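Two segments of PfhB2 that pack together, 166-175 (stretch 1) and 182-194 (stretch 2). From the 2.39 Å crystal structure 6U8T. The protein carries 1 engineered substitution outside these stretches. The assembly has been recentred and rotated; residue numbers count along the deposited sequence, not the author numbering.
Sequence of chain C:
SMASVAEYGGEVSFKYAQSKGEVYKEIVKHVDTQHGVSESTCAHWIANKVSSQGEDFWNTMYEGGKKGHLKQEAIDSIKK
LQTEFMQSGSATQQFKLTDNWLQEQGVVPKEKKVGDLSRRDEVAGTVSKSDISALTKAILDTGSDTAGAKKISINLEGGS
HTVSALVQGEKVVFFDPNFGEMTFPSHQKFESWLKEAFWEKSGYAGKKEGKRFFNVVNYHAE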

# COMPACT_ATOMS: atom_id res chain seq x y z
N LEU C 166 -8.59 -20.33 15.98
CA LEU C 166 -9.49 -21.11 16.86
C LEU C 166 -8.86 -21.08 18.25
O LEU C 166 -7.66 -21.43 18.39
N VAL C 167 -9.59 -20.61 19.24
CA VAL C 167 -9.14 -20.59 20.66
C VAL C 167 -10.02 -21.59 21.41
O VAL C 167 -11.25 -21.48 21.27
N GLN C 168 -9.43 -22.56 22.10
CA GLN C 168 -10.12 -23.51 23.01
C GLN C 168 -9.35 -23.55 24.33
O GLN C 168 -8.28 -24.14 24.35
N GLY C 169 -9.86 -22.89 25.36
CA GLY C 169 -9.12 -22.66 26.60
C GLY C 169 -7.81 -21.98 26.31
O GLY C 169 -7.84 -20.91 25.62
N GLU C 170 -6.71 -22.62 26.71
CA GLU C 170 -5.32 -22.07 26.54
C GLU C 170 -4.77 -22.40 25.14
O GLU C 170 -3.76 -21.80 24.74
N LYS C 171 -5.43 -23.29 24.40
CA LYS C 171 -4.98 -23.70 23.04
C LYS C 171 -5.35 -22.61 22.03
O LYS C 171 -6.54 -22.27 21.91
N VAL C 172 -4.36 -22.12 21.30
CA VAL C 172 -4.54 -21.15 20.17
C VAL C 172 -4.08 -21.81 18.88
O VAL C 172 -2.91 -22.23 18.81
N VAL C 173 -4.98 -21.96 17.91
CA VAL C 173 -4.61 -22.37 16.54
C VAL C 173 -4.71 -21.14 15.65
O VAL C 173 -5.77 -20.54 15.62
N PHE C 174 -3.61 -20.74 15.00
CA PHE C 174 -3.53 -19.55 14.12
C PHE C 174 -3.29 -20.01 12.69
O PHE C 174 -2.42 -20.86 12.49
N PHE C 175 -4.06 -19.52 11.72
CA PHE C 175 -3.95 -19.96 10.31
C PHE C 175 -3.79 -18.73 9.43
O PHE C 175 -4.65 -17.82 9.48
N MSE C 182 -0.36 -22.90 12.61
CA MSE C 182 0.47 -23.01 13.79
C MSE C 182 -0.41 -23.19 15.04
O MSE C 182 -1.53 -22.67 15.10
N THR C 183 0.10 -23.95 16.00
CA THR C 183 -0.63 -24.24 17.23
C THR C 183 0.24 -23.85 18.42
O THR C 183 1.45 -24.17 18.40
N PHE C 184 -0.34 -23.15 19.40
CA PHE C 184 0.34 -22.75 20.66
C PHE C 184 -0.44 -23.33 21.83
O PHE C 184 -1.67 -23.29 21.84
N PRO C 185 0.25 -23.93 22.83
CA PRO C 185 -0.44 -24.54 23.96
C PRO C 185 -0.88 -23.55 25.06
O PRO C 185 -1.53 -24.02 25.99
N SER C 186 -0.51 -22.27 24.96
CA SER C 186 -0.92 -21.18 25.89
C SER C 186 -1.14 -19.86 25.12
O SER C 186 -0.52 -19.68 24.05
N HIS C 187 -1.99 -18.98 25.65
CA HIS C 187 -2.22 -17.60 25.12
C HIS C 187 -0.90 -16.83 25.15
O HIS C 187 -0.61 -16.17 24.16
N GLN C 188 -0.15 -16.92 26.25
CA GLN C 188 1.13 -16.18 26.45
C GLN C 188 2.06 -16.49 25.27
O GLN C 188 2.62 -15.55 24.67
N LYS C 189 2.22 -17.78 24.95
CA LYS C 189 3.17 -18.24 23.91
C LYS C 189 2.75 -17.67 22.55
O LYS C 189 3.64 -17.18 21.82
N PHE C 190 1.46 -17.70 22.24
CA PHE C 190 0.88 -17.10 21.01
C PHE C 190 1.13 -15.58 20.97
O PHE C 190 1.57 -15.07 19.94
N GLU C 191 0.82 -14.87 22.06
CA GLU C 191 0.89 -13.39 22.12
C GLU C 191 2.34 -12.95 21.90
O GLU C 191 2.55 -12.05 21.06
N SER C 192 3.30 -13.55 22.60
CA SER C 192 4.74 -13.19 22.48
C SER C 192 5.22 -13.45 21.05
O SER C 192 5.82 -12.56 20.49
N TRP C 193 4.92 -14.62 20.49
CA TRP C 193 5.30 -15.02 19.11
C TRP C 193 4.72 -14.04 18.10
O TRP C 193 5.47 -13.61 17.23
N LEU C 194 3.44 -13.70 18.21
CA LEU C 194 2.74 -12.80 17.27
C LEU C 194 3.41 -11.42 17.33
O LEU C 194 3.75 -10.89 16.24

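Strand 171-175 pairs antiparallel with strand 182-184, and helix 187-194 packs against one face of that pair. Along each strand, side-chain direction alternates: V172, F174, M182 and F184 share the face that carries the helix, while V173 and T183 sit on the other, with V173 CG2 4.0 Å from T183 CG2.

V172 packs against F190. With chi1 t, V172 places CG1 over one face of the F190 ring, 3.8 Å from its centroid, a CH-pi contact, while CG2 lies 3.6 Å from CD2 of H187. A branched valine can thus touch two helix residues at once. F190, also t, points toward the strand, and its CE1 comes within 3.7 Å of F174 CB.

F174 (chi1 t, chi2 67°) meets the helix farther along, at F190, W193 and L194. Its CD2 lies 3.9 Å from CZ3 of W193 and 4.0 Å from CE of M182, a selenomethionine whose flexible chain (chi1 m) brings that methyl to the ring edge. CZ of F174 is 4.3 Å from CD1 of L194. The large, flat ring fills this buried space without needing a polar partner.

Polar contacts gather where the helix begins. S186, chi1 p, is the N-cap: its OG accepts from K189 N at 3.1 Å. E170 (chi1 m, chi2 m) starts sideways but curls back, so that OE1 accepts from H187 N at 2.9 Å; water 1 donates to the same OE1 (2.8 Å) and accepts from Q188 N (2.9 Å). A carboxylate suits this place because first-turn amides lack helical acceptors. H187, chi1 m, swings its ring back to the hairpin turn, where NE2 donates to G169 O at 2.9 Å. V167 CG1 lies 3.3 Å from this NE2, and E170 OE2 sits over one face of the imidazole.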

# COMPACT_ATOMS: atom_id res chain seq x y z
CB LEU C 166 -9.61 -22.53 16.31
CG LEU C 166 -10.39 -23.52 17.16
CD1 LEU C 166 -11.88 -23.21 17.11
CD2 LEU C 166 -10.11 -24.95 16.73
CB VAL C 167 -9.22 -19.17 21.24
CG1 VAL C 167 -8.70 -19.11 22.67
CG2 VAL C 167 -8.52 -18.16 20.34
CB GLN C 168 -10.20 -24.93 22.44
CG GLN C 168 -11.10 -25.04 21.22
CD GLN C 168 -10.69 -26.16 20.27
OE1 GLN C 168 -9.50 -26.41 20.05
NE2 GLN C 168 -11.67 -26.84 19.71
CB GLU C 170 -4.45 -22.53 27.73
CG GLU C 170 -4.49 -21.58 28.94
CD GLU C 170 -4.32 -20.07 28.63
OE1 GLU C 170 -3.21 -19.67 28.17
OE2 GLU C 170 -5.32 -19.29 28.82
CB LYS C 171 -5.57 -25.07 22.67
CG LYS C 171 -5.73 -25.39 21.19
CD LYS C 171 -5.62 -26.88 20.89
CE LYS C 171 -6.23 -27.23 19.54
NZ LYS C 171 -5.32 -28.09 18.75
CB VAL C 172 -3.80 -19.82 20.41
CG1 VAL C 172 -4.16 -18.81 19.34
CG2 VAL C 172 -4.08 -19.26 21.79
CB VAL C 173 -5.48 -23.53 16.03
CG1 VAL C 173 -5.01 -24.01 14.68
CG2 VAL C 173 -5.49 -24.69 17.02
CB PHE C 174 -2.43 -18.62 14.61
CG PHE C 174 -2.29 -17.36 13.80
CD1 PHE C 174 -3.29 -16.41 13.80
CD2 PHE C 174 -1.17 -17.13 13.03
CE1 PHE C 174 -3.16 -15.24 13.06
CE2 PHE C 174 -1.06 -15.99 12.25
CZ PHE C 174 -2.04 -15.04 12.28
CB PHE C 175 -5.15 -20.82 9.89
CG PHE C 175 -5.14 -21.16 8.42
CD1 PHE C 175 -4.28 -22.12 7.91
CD2 PHE C 175 -5.97 -20.48 7.54
CE1 PHE C 175 -4.26 -22.40 6.55
CE2 PHE C 175 -5.94 -20.77 6.18
CZ PHE C 175 -5.10 -21.73 5.69
CB MSE C 182 1.32 -21.74 13.89
CG MSE C 182 2.20 -21.48 12.70
SE MSE C 182 1.42 -20.32 11.35
CE MSE C 182 2.18 -18.56 11.49
CB THR C 183 -1.05 -25.71 17.30
OG1 THR C 183 -1.70 -26.04 16.07
CG2 THR C 183 -1.99 -25.98 18.46
CB PHE C 184 0.48 -21.23 20.73
CG PHE C 184 1.34 -20.65 19.64
CD1 PHE C 184 0.79 -20.34 18.41
CD2 PHE C 184 2.71 -20.48 19.83
CE1 PHE C 184 1.58 -19.84 17.40
CE2 PHE C 184 3.49 -19.96 18.81
CZ PHE C 184 2.93 -19.65 17.60
CB PRO C 185 0.63 -25.51 24.48
CG PRO C 185 1.94 -24.79 24.20
CD PRO C 185 1.72 -24.09 22.89
CB SER C 186 0.11 -20.99 26.97
OG SER C 186 1.25 -20.32 26.47
CB HIS C 187 -3.29 -16.84 25.91
CG HIS C 187 -4.70 -17.29 25.62
ND1 HIS C 187 -5.83 -16.46 25.81
CD2 HIS C 187 -5.17 -18.45 25.12
CE1 HIS C 187 -6.90 -17.19 25.53
NE2 HIS C 187 -6.56 -18.35 25.08
CB GLN C 188 1.76 -16.56 27.79
CG GLN C 188 2.40 -15.41 28.56
CD GLN C 188 3.40 -14.69 27.70
OE1 GLN C 188 3.06 -13.73 27.01
NE2 GLN C 188 4.59 -15.25 27.61
CB LYS C 189 3.29 -19.76 23.95
CG LYS C 189 4.11 -20.27 25.12
CD LYS C 189 4.19 -21.77 25.19
CE LYS C 189 4.95 -22.25 26.40
NZ LYS C 189 4.43 -23.56 26.86
CB PHE C 190 -0.61 -17.40 20.87
CG PHE C 190 -1.26 -16.64 19.74
CD1 PHE C 190 -1.05 -17.02 18.42
CD2 PHE C 190 -2.02 -15.51 19.99
CE1 PHE C 190 -1.63 -16.31 17.38
CE2 PHE C 190 -2.58 -14.79 18.94
CZ PHE C 190 -2.40 -15.20 17.64
CB GLU C 191 0.33 -12.89 23.45
CG GLU C 191 0.38 -11.39 23.58
CD GLU C 191 -0.51 -10.82 24.69
OE1 GLU C 191 -1.67 -11.28 24.85
OE2 GLU C 191 -0.04 -9.91 25.39
CB SER C 192 5.57 -13.93 23.46
OG SER C 192 5.02 -13.72 24.73
CB TRP C 193 4.83 -16.43 18.80
CG TRP C 193 5.02 -16.78 17.36
CD1 TRP C 193 6.17 -17.20 16.76
CD2 TRP C 193 4.02 -16.72 16.33
NE1 TRP C 193 5.94 -17.44 15.43
CE2 TRP C 193 4.64 -17.16 15.14
CE3 TRP C 193 2.68 -16.37 16.31
CZ2 TRP C 193 3.94 -17.25 13.95
CZ3 TRP C 193 1.99 -16.43 15.12
CH2 TRP C 193 2.62 -16.87 13.96
CB LEU C 194 1.26 -12.70 17.63
CG LEU C 194 0.37 -12.16 16.51
CD1 LEU C 194 0.25 -13.17 15.38
CD2 LEU C 194 -1.00 -11.78 17.00
O HOH W 1 -0.97 -18.11 28.76